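PDB 1XTY: peptidyl-tRNA hydrolase from Sulfolobus solfataricus, which hydrolyses peptidyl-tRNAs, freeing the tRNA and the N-acyl amino acid or peptide, on substrates that may have dropped off the ribosome during protein synthesis. Local coordinates for the interface of chains A and B. Sequence-based numbering; all coordinates share one arbitrary frame. Chains: chain A/B, Peptidyl-tRNA hydrolase.

The interface of chains A and B. Residues chain A 19-20, 23, 56, 58, 120; chain B 17, 20-21, 24.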
loop_
_atom_site.group_PDB
_atom_site.type_symbol
_atom_site.label_atom_id
_atom_site.label_comp_id
_atom_site.label_asym_id
_atom_site.label_seq_id
_atom_site.Cartn_x
_atom_site.Cartn_y
_atom_site.Cartn_z
ATOM N N ILE A 19 -1.981 8.996 5.619
ATOM C CA ILE A 19 -2.845 8.497 4.556
ATOM C C ILE A 19 -2.160 7.391 3.760
ATOM O O ILE A 19 -2.766 6.360 3.465
ATOM C CB ILE A 19 -3.253 9.629 3.576
ATOM C CG1 ILE A 19 -4.213 10.596 4.272
ATOM C CG2 ILE A 19 -3.896 9.044 2.325
ATOM C CD1 ILE A 19 -4.667 11.749 3.397
ATOM N N ALA A 20 -0.895 7.605 3.418
ATOM C CA ALA A 20 -0.150 6.612 2.651
ATOM C C ALA A 20 -0.068 5.283 3.399
ATOM O O ALA A 20 -0.218 4.217 2.801
ATOM C CB ALA A 20 1.251 7.130 2.345
ATOM N N VAL A 23 -3.619 3.542 3.329
ATOM C CA VAL A 23 -3.943 3.011 2.009
ATOM C C VAL A 23 -3.101 1.764 1.728
ATOM O O VAL A 23 -3.591 0.786 1.162
ATOM C CB VAL A 23 -3.703 4.083 0.909
ATOM C CG1 VAL A 23 -3.811 3.464 -0.477
ATOM C CG2 VAL A 23 -4.738 5.196 1.053
ATOM N N LYS A 56 -4.441 1.291 -9.342
ATOM C CA LYS A 56 -5.210 1.645 -8.156
ATOM C C LYS A 56 -5.927 2.971 -8.338
ATOM O O LYS A 56 -5.440 3.865 -9.026
ATOM C CB LYS A 56 -4.301 1.753 -6.933
ATOM C CG LYS A 56 -3.714 0.443 -6.455
ATOM C CD LYS A 56 -2.732 0.684 -5.320
ATOM C CE LYS A 56 -1.328 0.230 -5.690
ATOM N NZ LYS A 56 -0.851 0.852 -6.951
ATOM N N ILE A 58 -7.597 5.882 -5.948
ATOM C CA ILE A 58 -7.766 6.346 -4.584
ATOM C C ILE A 58 -8.795 7.466 -4.547
ATOM O O ILE A 58 -8.531 8.585 -4.992
ATOM C CB ILE A 58 -6.433 6.845 -4.012
ATOM C CG1 ILE A 58 -5.380 5.739 -4.145
ATOM C CG2 ILE A 58 -6.602 7.241 -2.549
ATOM C CD1 ILE A 58 -4.003 6.159 -3.713
ATOM N N LEU A 120 -8.804 11.374 -4.386
ATOM C CA LEU A 120 -8.164 11.999 -3.235
ATOM C C LEU A 120 -7.064 12.940 -3.724
ATOM O O LEU A 120 -6.691 12.828 -4.911
ATOM C CB LEU A 120 -7.551 10.931 -2.328
ATOM C CG LEU A 120 -6.826 11.429 -1.076
ATOM C CD1 LEU A 120 -7.832 12.027 -0.101
ATOM C CD2 LEU A 120 -6.078 10.275 -0.429
ATOM N N GLY B 17 -2.820 11.697 -3.100
ATOM C CA GLY B 17 -3.247 10.457 -3.715
ATOM C C GLY B 17 -2.148 9.735 -4.466
ATOM O O GLY B 17 -2.059 8.508 -4.418
ATOM N N ALA B 20 0.201 8.118 -1.966
ATOM C CA ALA B 20 -0.433 6.946 -1.368
ATOM C C ALA B 20 -0.400 5.761 -2.327
ATOM O O ALA B 20 -0.146 4.628 -1.921
ATOM C CB ALA B 20 -1.875 7.267 -0.982
ATOM N N ALA B 21 -0.659 6.021 -3.606
ATOM C CA ALA B 21 -0.654 4.955 -4.599
ATOM C C ALA B 21 0.742 4.359 -4.774
ATOM O O ALA B 21 0.886 3.143 -4.911
ATOM C CB ALA B 21 -1.174 5.480 -5.940
ATOM N N ALA B 24 1.615 2.214 -1.678
ATOM C CA ALA B 24 0.876 0.954 -1.714
ATOM C C ALA B 24 1.493 0.021 -2.758
ATOM O O ALA B 24 1.491 -1.200 -2.598
ATOM C CB ALA B 24 -0.605 1.214 -2.046
HETATM O O HOH W 1 -4.087 13.951 -4.510
#
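A:Ile58 reaches from strand 56-61 to the helix 16-35 of the other subunit, touching it with the tip methyl CD1 in this part of the homodimer of a PTH2-family peptidyl-tRNA hydrolase. The contact illustrates how small residues on one helix appear to let it lie close to a partner's strand and to its own symmetry mate. CG1 of A:Ile58 stands anti to the carbonyl carbon (chi1 -55°), and the chain, extended at chi2, carries CD1 straight out, tip first, between B:Ala20 and B:Ala21. It meets the methyl CB of B:Ala20 at 3.6 Å and CB of B:Ala21 at 3.7 Å, and it also lies over the helix backbone, near the amide N of B:Ala21.

Where the two helices meet, the backbones themselves come close, with CA of A:Ala20 and CA of B:Ala20 4.0 Å apart across the two-fold. Alongside, CG2 of A:Val23 packs on CB of B:Ala20 at 4.1 Å, so this one methyl is shared between strand and helix of chain A.

At the other end of the patch A:Lys56 uses its aliphatic stem. Bends at chi3 (-118°) and chi4 turn the chain so that CE rests on CB of B:Ala24 at 3.8 Å, while the amine NZ stays 3.5 Å from the carbonyl O of B:Ala21, too far to count as a hydrogen bond. An alanine here would probably open a gap beside B:Ala24, leaving its methyl without the CD and CE methylenes that pack on it.

A polar link in this patch runs through water: a water accepts a hydrogen bond from the amide N of B:Gly17, in the first turn of its helix, at 2.9 Å with an angle of 161° at the hydrogen, and also binds the O of A:Leu120, at the chain's carboxyl end. Nearby, the leucine's CD2 methyl approaches CA of B:Gly17 more loosely.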